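Local structure of 3-polyprenyl-4-hydroxybenzoate decarboxylase and related decarboxylases (Pelotomaculum thermopropionicum SI, 6H6V) at residues E87-C92 with L211-A216; V148-L153 with A195-S200; P167-H172 with A202-G207. The protein catalyses, as the prenylated-FMN-dependent UbiD-family enzyme HmfF, the interconversion of 2,5-furandicarboxylic acid with 2-furoic acid and carbon dioxide. One frame throughout, in Å; residues are numbered along the deposited sequence.

Interaction 1: E87-C92 with L211-A216; sequences ENPVPC and LEIASA
Val90 and Glu212 make the central bond here: Val90 N donates to Glu212 O at 3.1 Å, nearly straight at 169°. The donor sits well above the carbonyl plane, and Ala216 N reaches the same oxygen from the opposite face, as part of the helix's own bonding. The packing is closest around this point. Pro89 CB rests on Glu212 CB at 3.7 Å, the Val90 carbonyl oxygen faces Ser215, and Val90 CG2 lies against Ala216 CB at 4.1 Å. Further along, Cys92 SG, turned beside its own backbone N (chi1 -63°), comes 3.9 Å from Leu211 CB. The outer side is looser. The ring of exposed Pro91 has the end of Glu212 beside it, with Glu212 OE2 3.6 Å from Pro91 CA. An alanine in place of Glu212 would keep CB against Pro89 but would probably leave Pro91 without the CG-to-carboxylate arm beside it. The segment thus ties the connection between helix 78-87 and strand 93-94 to helix 210-217, whose Ile213 also packs on Ala85 and Val86. Because prolines flank Val90, its N-H is the one backbone donor of Pro89-Pro91, and the helix takes it with a carbonyl already in use.

Interaction 2: V148-L153 with A195-S200; sequences VSIHRL and AVLLAS. With K (potassium ion), chain B; FMN (flavin mononucleotide), chain C.
Val148 and Ser200 meet through their carbonyl oxygens, which share one potassium ion: Val148 O lies 3.2 Å from K and Ser200 O 2.8 Å. Four oxygens of the FMN ribityl phosphate surround the same ion, and Ala202 O and Glu210 OE2 complete its shell. The strand then follows the cofactor from phosphate to ring. Ile150 grips the ribityl hydroxyl with both backbone polar atoms, Ile150 N donating to FMN O2' at 2.7 Å and FMN O2' donating to Ile150 O, also at 2.7 Å. Two residues on, Arg152 N gives a straight bond to FMN O4, 2.8 Å long at 171°, reading the pyrimidine edge of the flavin.

Behind this shell side chains join strand 148-150 to helix 195-200, the axes of these short segments lying about 95° apart. Val148 CG1 packs on Ser200 CB at 3.7 Å. Ile150 forks: with chi1 at -61°, CG1 and CD1 turn to the helix, where Ile150 CD1 touches Leu197 CD2 at 3.8 Å and the two chains cross at about a right angle, while CG2 lies against the dimethylbenzene end of the flavin. Ser149 OG and His151 NE2 are hydrogen-bonded at 2.6 Å, and either could be the donor; the hydroxyl lies in the plane of the imidazole at its edge, and His151 ND1 is hydrogen-bonded to Leu164 O. Farther out, Glu254 and Glu259 hold the Arg152 guanidinium by salt bridges.

Strand 146-157 belongs to the antiparallel sheet of the flavin-binding domain, related to FMN-binding split barrels. Two carbonyl oxygens turned on one another would ordinarily repel, so the join at Val148 and Ser200 probably depends on potassium, which probably also offsets charge on the phosphate.

Interaction 3: P167-H172 with A202-G207; sequences PRHLWH and ATTRLG. With MN (manganese (II) ion), chain D; K (potassium ion), chain B; FMN (flavin mononucleotide), chain C.
Thr204 OG1 is engaged twice: it accepts from a water at 2.5 Å and donates to Arg205 O at 2.8 Å, in the carbonyl plane and on a lone pair. That water is a ligand of the manganese ion at 2.4 Å, and His169 ND1 binds the metal at 2.2 Å. This is the manganese-potassium-phosphate site of the UbiD flavin-binding domain, where the N-terminus of helix 169-179 meets the loop 202-207. Asn147 and Glu210 supply the other protein ligands of manganese. Arg168 is the N-cap of the helix, and the first turn is used for phosphate binding: His169 N donates to FMN O1P at 2.9 Å and 155°. The helix end probably adds its favourable dipole to that bond. Arg168 itself bends back at chi2 and chi3 so that its guanidinium comes up to the ribityl O3'.

The loop borders the imidazole in two ways. Thr204 O lies in the ring plane at its edge, 3.5 Å from His169 CE1. Leu206 covers a face, a CH-pi contact with Leu206 CD1 4.0 Å from the centroid of the His169 ring and 28° off its normal. The other branch of the same leucine crosses to the second histidine, Leu206 CD2 touching His172 CE1 at 3.7 Å.

In the fold
Interaction 2 is fully buried near the middle of the chain, interaction 1 is partly buried, and interaction 3 lies at the surface. Interactions 2 and 3 share FMN and potassium: interaction 2 brings Val148 O and Ser200 O to the ion, interaction 3 Ala202 O, and Leu170 packs on Ser149 and His151 between them. Interaction 1 holds no cofactor atom, yet its helix 210-217 begins with the metal ligand Glu210. Its Leu211 packs on Val148, Ile213 on Ala199, Ala202 and Thr204, so one helix backs both sites. Chemistry changes accordingly, from a backbone bond and apolar packing in interaction 1 to cation-bridged carbonyls in interaction 2 and a histidine-metal-water link in interaction 3.

Interaction 1: E87-C92 with L211-A216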
loop_
_atom_site.group_PDB
_atom_site.type_symbol
_atom_site.label_atom_id
_atom_site.label_comp_id
_atom_site.label_asym_id
_atom_site.label_seq_id
_atom_site.Cartn_x
_atom_site.Cartn_y
_atom_site.Cartn_z
ATOM N N GLU F 87 -11.098 40.766 -6.571
ATOM C CA GLU F 87 -12.330 40.777 -7.380
ATOM C C GLU F 87 -12.797 42.183 -7.789
ATOM O O GLU F 87 -13.326 42.345 -8.881
ATOM C CB GLU F 87 -13.488 40.036 -6.698
ATOM C CG GLU F 87 -13.582 38.567 -7.092
ATOM C CD GLU F 87 -14.837 37.896 -6.585
ATOM O OE1 GLU F 87 -15.943 38.459 -6.750
ATOM O OE2 GLU F 87 -14.725 36.771 -6.040
ATOM N N ASN F 88 -12.604 43.181 -6.927
ATOM C CA ASN F 88 -13.003 44.565 -7.220
ATOM C C ASN F 88 -11.818 45.511 -7.080
ATOM O O ASN F 88 -11.725 46.247 -6.092
ATOM C CB ASN F 88 -14.143 45.002 -6.291
ATOM C CG ASN F 88 -15.290 44.025 -6.287
ATOM O OD1 ASN F 88 -15.467 43.280 -5.332
ATOM N ND2 ASN F 88 -16.057 44.004 -7.359
ATOM N N PRO F 89 -10.909 45.505 -8.075
ATOM C CA PRO F 89 -9.835 46.499 -8.046
ATOM C C PRO F 89 -10.398 47.908 -8.212
ATOM O O PRO F 89 -11.449 48.086 -8.818
ATOM C CB PRO F 89 -8.952 46.128 -9.247
ATOM C CG PRO F 89 -9.360 44.747 -9.637
ATOM C CD PRO F 89 -10.803 44.628 -9.253
ATOM N N VAL F 90 -9.689 48.879 -7.657
ATOM C CA VAL F 90 -10.088 50.281 -7.646
ATOM C C VAL F 90 -8.998 51.044 -8.408
ATOM O O VAL F 90 -7.825 50.807 -8.175
ATOM C CB VAL F 90 -10.213 50.766 -6.180
ATOM C CG1 VAL F 90 -10.140 52.294 -6.053
ATOM C CG2 VAL F 90 -11.493 50.210 -5.567
ATOM N N PRO F 91 -9.367 51.950 -9.330
ATOM C CA PRO F 91 -8.279 52.656 -10.041
ATOM C C PRO F 91 -7.407 53.577 -9.173
ATOM O O PRO F 91 -7.797 53.979 -8.075
ATOM C CB PRO F 91 -9.015 53.453 -11.131
ATOM C CG PRO F 91 -10.468 53.422 -10.749
ATOM C CD PRO F 91 -10.678 52.171 -9.957
ATOM N N CYS F 92 -6.218 53.867 -9.682
ATOM C CA CYS F 92 -5.248 54.740 -9.018
ATOM C C CYS F 92 -5.486 56.172 -9.472
ATOM O O CYS F 92 -6.350 56.398 -10.300
ATOM C CB CYS F 92 -3.826 54.300 -9.352
ATOM S SG CYS F 92 -3.431 52.641 -8.742
ATOM N N LEU F 211 -1.559 47.235 -8.833
ATOM C CA LEU F 211 -1.623 48.555 -8.202
ATOM C C LEU F 211 -3.067 48.906 -7.892
ATOM O O LEU F 211 -3.342 49.533 -6.872
ATOM C CB LEU F 211 -0.982 49.640 -9.069
ATOM C CG LEU F 211 0.531 49.508 -9.244
ATOM C CD1 LEU F 211 1.069 50.579 -10.173
ATOM C CD2 LEU F 211 1.258 49.593 -7.916
ATOM N N GLU F 212 -3.980 48.482 -8.759
ATOM C CA GLU F 212 -5.404 48.694 -8.520
ATOM C C GLU F 212 -5.926 47.784 -7.387
ATOM O O GLU F 212 -6.848 48.168 -6.646
ATOM C CB GLU F 212 -6.225 48.573 -9.829
ATOM C CG GLU F 212 -5.815 49.640 -10.862
ATOM C CD GLU F 212 -6.671 49.672 -12.133
ATOM O OE1 GLU F 212 -7.185 48.617 -12.557
ATOM O OE2 GLU F 212 -6.831 50.760 -12.724
ATOM N N ILE F 213 -5.318 46.604 -7.227
ATOM C CA ILE F 213 -5.613 45.755 -6.070
ATOM C C ILE F 213 -5.108 46.422 -4.799
ATOM O O ILE F 213 -5.793 46.412 -3.776
ATOM C CB ILE F 213 -5.025 44.338 -6.211
ATOM C CG1 ILE F 213 -5.728 43.625 -7.367
ATOM C CG2 ILE F 213 -5.195 43.541 -4.906
ATOM C CD1 ILE F 213 -5.051 42.340 -7.788
ATOM N N ALA F 214 -3.913 47.006 -4.871
ATOM C CA ALA F 214 -3.347 47.720 -3.731
ATOM C C ALA F 214 -4.223 48.885 -3.325
ATOM O O ALA F 214 -4.478 49.069 -2.146
ATOM C CB ALA F 214 -1.944 48.207 -4.029
ATOM N N SER F 215 -4.724 49.655 -4.284
ATOM C CA SER F 215 -5.529 50.811 -3.913
ATOM C C SER F 215 -6.920 50.447 -3.367
ATOM O O SER F 215 -7.496 51.243 -2.638
ATOM C CB SER F 215 -5.591 51.845 -5.040
ATOM O OG SER F 215 -6.143 51.329 -6.211
ATOM N N ALA F 216 -7.446 49.260 -3.680
ATOM C CA ALA F 216 -8.617 48.715 -2.950
ATOM C C ALA F 216 -8.277 48.353 -1.506
ATOM O O ALA F 216 -9.127 48.479 -0.630
ATOM C CB ALA F 216 -9.176 47.495 -3.647
#

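Interaction 2: V148-L153 with A195-S200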
loop_
_atom_site.group_PDB
_atom_site.type_symbol
_atom_site.label_atom_id
_atom_site.label_comp_id
_atom_site.label_asym_id
_atom_site.label_seq_id
_atom_site.Cartn_x
_atom_site.Cartn_y
_atom_site.Cartn_z
ATOM N N VAL F 148 2.423 43.976 -11.657
ATOM C CA VAL F 148 3.362 44.183 -10.569
ATOM C C VAL F 148 3.758 42.814 -10.022
ATOM O O VAL F 148 2.897 41.937 -9.830
ATOM C CB VAL F 148 2.755 45.024 -9.427
ATOM C CG1 VAL F 148 3.824 45.429 -8.418
ATOM C CG2 VAL F 148 2.083 46.268 -9.979
ATOM N N SER F 149 5.055 42.636 -9.784
ATOM C CA SER F 149 5.587 41.445 -9.126
ATOM C C SER F 149 6.887 41.827 -8.455
ATOM O O SER F 149 7.442 42.873 -8.756
ATOM C CB SER F 149 5.840 40.330 -10.149
ATOM O OG SER F 149 6.466 40.792 -11.336
ATOM N N ILE F 150 7.370 40.985 -7.550
ATOM C CA ILE F 150 8.634 41.233 -6.870
ATOM C C ILE F 150 9.667 40.234 -7.374
ATOM O O ILE F 150 9.366 39.053 -7.493
ATOM C CB ILE F 150 8.486 41.082 -5.342
ATOM C CG1 ILE F 150 7.474 42.097 -4.802
ATOM C CG2 ILE F 150 9.840 41.276 -4.661
ATOM C CD1 ILE F 150 7.179 41.964 -3.325
ATOM N N HIS F 151 10.874 40.707 -7.669
ATOM C CA HIS F 151 11.939 39.856 -8.197
ATOM C C HIS F 151 13.255 40.214 -7.580
ATOM O O HIS F 151 13.548 41.395 -7.413
ATOM C CB HIS F 151 12.066 40.018 -9.705
ATOM C CG HIS F 151 10.803 39.739 -10.440
ATOM N ND1 HIS F 151 10.578 38.545 -11.075
ATOM C CD2 HIS F 151 9.681 40.474 -10.605
ATOM C CE1 HIS F 151 9.366 38.555 -11.607
ATOM N NE2 HIS F 151 8.801 39.719 -11.340
ATOM N N ARG F 152 14.046 39.203 -7.242
ATOM C CA ARG F 152 15.379 39.443 -6.708
ATOM C C ARG F 152 16.275 40.048 -7.795
ATOM O O ARG F 152 16.176 39.684 -8.976
ATOM C CB ARG F 152 15.987 38.166 -6.134
ATOM C CG ARG F 152 16.472 37.144 -7.148
ATOM C CD ARG F 152 17.049 35.950 -6.424
ATOM N NE ARG F 152 17.651 35.011 -7.356
ATOM C CZ ARG F 152 17.531 33.685 -7.318
ATOM N NH1 ARG F 152 16.782 33.063 -6.405
ATOM N NH2 ARG F 152 18.143 32.969 -8.252
ATOM N N LEU F 153 17.114 40.997 -7.395
ATOM C CA LEU F 153 17.946 41.740 -8.330
ATOM C C LEU F 153 19.356 41.741 -7.793
ATOM O O LEU F 153 19.644 42.396 -6.788
ATOM C CB LEU F 153 17.425 43.165 -8.492
ATOM C CG LEU F 153 15.967 43.255 -8.952
ATOM C CD1 LEU F 153 15.354 44.599 -8.617
ATOM C CD2 LEU F 153 15.875 42.970 -10.442
ATOM N N ALA F 195 0.627 46.874 2.301
ATOM C CA ALA F 195 -0.493 46.577 1.415
ATOM C C ALA F 195 -0.093 46.515 -0.070
ATOM O O ALA F 195 -0.588 45.658 -0.801
ATOM C CB ALA F 195 -1.603 47.593 1.606
ATOM N N VAL F 196 0.797 47.408 -0.505
ATOM C CA VAL F 196 1.266 47.428 -1.900
ATOM C C VAL F 196 2.106 46.186 -2.204
ATOM O O VAL F 196 1.928 45.556 -3.247
ATOM C CB VAL F 196 2.090 48.703 -2.243
ATOM C CG1 VAL F 196 2.526 48.692 -3.701
ATOM C CG2 VAL F 196 1.269 49.961 -1.980
ATOM N N LEU F 197 3.028 45.852 -1.309
ATOM C CA LEU F 197 3.847 44.642 -1.445
ATOM C C LEU F 197 2.954 43.404 -1.495
ATOM O O LEU F 197 3.128 42.535 -2.356
ATOM C CB LEU F 197 4.832 44.497 -0.283
ATOM C CG LEU F 197 5.967 45.521 -0.254
ATOM C CD1 LEU F 197 6.623 45.547 1.129
ATOM C CD2 LEU F 197 6.991 45.250 -1.343
ATOM N N LEU F 198 1.989 43.351 -0.583
ATOM C CA LEU F 198 1.067 42.237 -0.506
ATOM C C LEU F 198 0.260 42.082 -1.789
ATOM O O LEU F 198 0.021 40.975 -2.246
ATOM C CB LEU F 198 0.130 42.402 0.686
ATOM C CG LEU F 198 -0.914 41.301 0.848
ATOM C CD1 LEU F 198 -0.261 39.917 0.949
ATOM C CD2 LEU F 198 -1.727 41.597 2.078
ATOM N N ALA F 199 -0.140 43.196 -2.375
ATOM C CA ALA F 199 -0.873 43.176 -3.637
ATOM C C ALA F 199 -0.032 42.690 -4.805
ATOM O O ALA F 199 -0.572 42.070 -5.718
ATOM C CB ALA F 199 -1.429 44.554 -3.939
ATOM N N SER F 200 1.273 42.953 -4.785
ATOM C CA SER F 200 2.164 42.450 -5.833
ATOM C C SER F 200 2.164 40.934 -5.889
ATOM O O SER F 200 2.432 40.362 -6.949
ATOM C CB SER F 200 3.599 42.936 -5.642
ATOM O OG SER F 200 4.182 42.347 -4.503
HETATM K K K B . 1.218 39.283 -9.205
HETATM N N1 FMN C . 9.482 35.717 -8.309
HETATM C C2 FMN C . 10.482 35.522 -9.200
HETATM O O2 FMN C . 10.177 35.093 -10.340
HETATM N N3 FMN C . 11.779 35.781 -8.904
HETATM C C4 FMN C . 12.166 36.257 -7.712
HETATM O O4 FMN C . 13.365 36.526 -7.432
HETATM C C4A FMN C . 11.111 36.481 -6.722
HETATM N N5 FMN C . 11.425 36.955 -5.535
HETATM C C5A FMN C . 10.479 37.178 -4.629
HETATM C C6 FMN C . 10.909 37.682 -3.425
HETATM C C7 FMN C . 9.993 37.942 -2.437
HETATM C C7M FMN C . 10.621 38.503 -1.200
HETATM C C8 FMN C . 8.518 37.676 -2.660
HETATM C C8M FMN C . 7.440 37.908 -1.627
HETATM C C9 FMN C . 8.105 37.169 -3.887
HETATM C C9A FMN C . 9.037 36.902 -4.896
HETATM N N10 FMN C . 8.696 36.400 -6.167
HETATM C C10 FMN C . 9.728 36.172 -7.078
HETATM C "C1'" FMN C . 7.328 36.019 -6.540
HETATM C "C2'" FMN C . 6.524 36.957 -7.404
HETATM O "O2'" FMN C . 6.737 38.351 -7.136
HETATM C "C3'" FMN C . 5.105 36.618 -7.053
HETATM O "O3'" FMN C . 4.888 35.220 -7.110
HETATM C "C4'" FMN C . 4.157 37.337 -7.956
HETATM O "O4'" FMN C . 2.852 37.011 -7.415
HETATM C "C5'" FMN C . 4.343 37.007 -9.457
HETATM O "O5'" FMN C . 3.062 37.098 -10.118
HETATM P P FMN C . 2.639 37.840 -11.493
HETATM O O1P FMN C . 3.693 37.333 -12.448
HETATM O O2P FMN C . 1.188 37.425 -11.671
HETATM O O3P FMN C . 2.742 39.317 -11.229
#

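Interaction 3: P167-H172 with A202-G207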
loop_
_atom_site.group_PDB
_atom_site.type_symbol
_atom_site.label_atom_id
_atom_site.label_comp_id
_atom_site.label_asym_id
_atom_site.label_seq_id
_atom_site.Cartn_x
_atom_site.Cartn_y
_atom_site.Cartn_z
ATOM N N PRO F 167 8.345 31.855 -14.713
ATOM C CA PRO F 167 7.384 31.960 -15.811
ATOM C C PRO F 167 5.931 32.291 -15.409
ATOM O O PRO F 167 5.080 31.415 -15.452
ATOM C CB PRO F 167 7.496 30.583 -16.479
ATOM C CG PRO F 167 7.854 29.670 -15.376
ATOM C CD PRO F 167 8.772 30.459 -14.495
ATOM N N ARG F 168 5.669 33.545 -15.039
ATOM C CA ARG F 168 4.302 34.027 -14.811
ATOM C C ARG F 168 4.128 35.290 -15.671
ATOM O O ARG F 168 4.496 35.247 -16.827
ATOM C CB ARG F 168 3.965 34.234 -13.317
ATOM C CG ARG F 168 3.662 32.979 -12.512
ATOM C CD ARG F 168 4.944 32.328 -11.943
ATOM N NE ARG F 168 5.459 32.954 -10.711
ATOM C CZ ARG F 168 5.534 32.398 -9.496
ATOM N NH1 ARG F 168 5.153 31.152 -9.250
ATOM N NH2 ARG F 168 6.014 33.117 -8.495
ATOM N N HIS F 169 3.596 36.396 -15.145
ATOM C CA HIS F 169 3.154 37.498 -15.994
ATOM C C HIS F 169 4.302 38.348 -16.541
ATOM O O HIS F 169 4.256 38.772 -17.689
ATOM C CB HIS F 169 2.146 38.385 -15.258
ATOM C CG HIS F 169 0.853 37.698 -14.949
ATOM N ND1 HIS F 169 -0.030 38.168 -14.002
ATOM C CD2 HIS F 169 0.288 36.580 -15.469
ATOM C CE1 HIS F 169 -1.086 37.374 -13.954
ATOM N NE2 HIS F 169 -0.920 36.403 -14.833
ATOM N N LEU F 170 5.324 38.615 -15.739
ATOM C CA LEU F 170 6.440 39.393 -16.252
ATOM C C LEU F 170 7.126 38.642 -17.385
ATOM O O LEU F 170 7.544 39.257 -18.353
ATOM C CB LEU F 170 7.460 39.754 -15.174
ATOM C CG LEU F 170 8.581 40.702 -15.629
ATOM C CD1 LEU F 170 8.041 42.011 -16.191
ATOM C CD2 LEU F 170 9.537 40.976 -14.478
ATOM N N TRP F 171 7.231 37.322 -17.264
ATOM C CA TRP F 171 7.836 36.497 -18.314
ATOM C C TRP F 171 7.059 36.572 -19.629
ATOM O O TRP F 171 7.652 36.661 -20.698
ATOM C CB TRP F 171 7.922 35.052 -17.843
ATOM C CG TRP F 171 8.677 34.120 -18.745
ATOM C CD1 TRP F 171 8.158 33.075 -19.450
ATOM C CD2 TRP F 171 10.094 34.122 -19.004
ATOM N NE1 TRP F 171 9.154 32.431 -20.136
ATOM C CE2 TRP F 171 10.353 33.049 -19.882
ATOM C CE3 TRP F 171 11.164 34.922 -18.579
ATOM C CZ2 TRP F 171 11.652 32.748 -20.348
ATOM C CZ3 TRP F 171 12.458 34.621 -19.040
ATOM C CH2 TRP F 171 12.685 33.536 -19.913
ATOM N N HIS F 172 5.737 36.545 -19.531
ATOM C CA HIS F 172 4.854 36.671 -20.691
ATOM C C HIS F 172 5.113 37.985 -21.446
ATOM O O HIS F 172 5.199 38.007 -22.674
ATOM C CB HIS F 172 3.393 36.604 -20.229
ATOM C CG HIS F 172 2.411 36.441 -21.337
ATOM N ND1 HIS F 172 1.457 37.395 -21.637
ATOM C CD2 HIS F 172 2.223 35.428 -22.213
ATOM C CE1 HIS F 172 0.727 36.976 -22.657
ATOM N NE2 HIS F 172 1.168 35.783 -23.021
ATOM N N ALA F 202 -0.607 39.130 -5.213
ATOM C CA ALA F 202 -1.947 38.645 -5.538
ATOM C C ALA F 202 -1.845 37.888 -6.846
ATOM O O ALA F 202 -1.117 38.292 -7.790
ATOM C CB ALA F 202 -2.944 39.783 -5.661
ATOM N N THR F 203 -2.552 36.776 -6.892
ATOM C CA THR F 203 -2.372 35.831 -7.969
ATOM C C THR F 203 -3.715 35.758 -8.705
ATOM O O THR F 203 -4.728 35.379 -8.119
ATOM C CB THR F 203 -1.763 34.517 -7.422
ATOM O OG1 THR F 203 -1.387 33.687 -8.511
ATOM C CG2 THR F 203 -2.685 33.773 -6.444
ATOM N N THR F 204 -3.716 36.221 -9.961
ATOM C CA THR F 204 -4.944 36.616 -10.674
ATOM C C THR F 204 -4.939 36.260 -12.157
ATOM O O THR F 204 -3.938 35.805 -12.711
ATOM C CB THR F 204 -5.176 38.153 -10.619
ATOM O OG1 THR F 204 -4.232 38.830 -11.467
ATOM C CG2 THR F 204 -5.059 38.683 -9.222
ATOM N N ARG F 205 -6.089 36.512 -12.786
ATOM C CA ARG F 205 -6.226 36.548 -14.242
ATOM C C ARG F 205 -5.120 37.434 -14.884
ATOM O O ARG F 205 -4.546 38.312 -14.217
ATOM C CB ARG F 205 -7.628 37.088 -14.560
ATOM C CG ARG F 205 -8.201 36.787 -15.913
ATOM C CD ARG F 205 -9.599 37.387 -15.972
ATOM N NE ARG F 205 -10.216 37.274 -17.296
ATOM C CZ ARG F 205 -11.526 37.376 -17.557
ATOM N NH1 ARG F 205 -12.416 37.586 -16.584
ATOM N NH2 ARG F 205 -11.958 37.259 -18.812
ATOM N N LEU F 206 -4.826 37.203 -16.167
ATOM C CA LEU F 206 -3.750 37.941 -16.865
ATOM C C LEU F 206 -4.017 39.457 -17.013
ATOM O O LEU F 206 -3.084 40.264 -17.045
ATOM C CB LEU F 206 -3.465 37.311 -18.240
ATOM C CG LEU F 206 -2.395 37.923 -19.175
ATOM C CD1 LEU F 206 -1.034 38.125 -18.506
ATOM C CD2 LEU F 206 -2.244 37.088 -20.438
ATOM N N GLY F 207 -5.283 39.851 -17.085
ATOM C CA GLY F 207 -5.613 41.250 -17.313
ATOM C C GLY F 207 -5.373 42.271 -16.206
ATOM O O GLY F 207 -5.298 43.464 -16.501
HETATM MN MN MN D . -0.166 39.641 -12.317
HETATM K K K B . 1.218 39.283 -9.205
HETATM N N1 FMN C . 9.482 35.717 -8.309
HETATM C C2 FMN C . 10.482 35.522 -9.200
HETATM O O2 FMN C . 10.177 35.093 -10.340
HETATM N N3 FMN C . 11.779 35.781 -8.904
HETATM C C4 FMN C . 12.166 36.257 -7.712
HETATM O O4 FMN C . 13.365 36.526 -7.432
HETATM C C4A FMN C . 11.111 36.481 -6.722
HETATM N N5 FMN C . 11.425 36.955 -5.535
HETATM C C5A FMN C . 10.479 37.178 -4.629
HETATM C C6 FMN C . 10.909 37.682 -3.425
HETATM C C7 FMN C . 9.993 37.942 -2.437
HETATM C C7M FMN C . 10.621 38.503 -1.200
HETATM C C8 FMN C . 8.518 37.676 -2.660
HETATM C C8M FMN C . 7.440 37.908 -1.627
HETATM C C9 FMN C . 8.105 37.169 -3.887
HETATM C C9A FMN C . 9.037 36.902 -4.896
HETATM N N10 FMN C . 8.696 36.400 -6.167
HETATM C C10 FMN C . 9.728 36.172 -7.078
HETATM C "C1'" FMN C . 7.328 36.019 -6.540
HETATM C "C2'" FMN C . 6.524 36.957 -7.404
HETATM O "O2'" FMN C . 6.737 38.351 -7.136
HETATM C "C3'" FMN C . 5.105 36.618 -7.053
HETATM O "O3'" FMN C . 4.888 35.220 -7.110
HETATM C "C4'" FMN C . 4.157 37.337 -7.956
HETATM O "O4'" FMN C . 2.852 37.011 -7.415
HETATM C "C5'" FMN C . 4.343 37.007 -9.457
HETATM O "O5'" FMN C . 3.062 37.098 -10.118
HETATM P P FMN C . 2.639 37.840 -11.493
HETATM O O1P FMN C . 3.693 37.333 -12.448
HETATM O O2P FMN C . 1.188 37.425 -11.671
HETATM O O3P FMN C . 2.742 39.317 -11.229
HETATM O O HOH W 1 -2.445 40.071 -12.773
#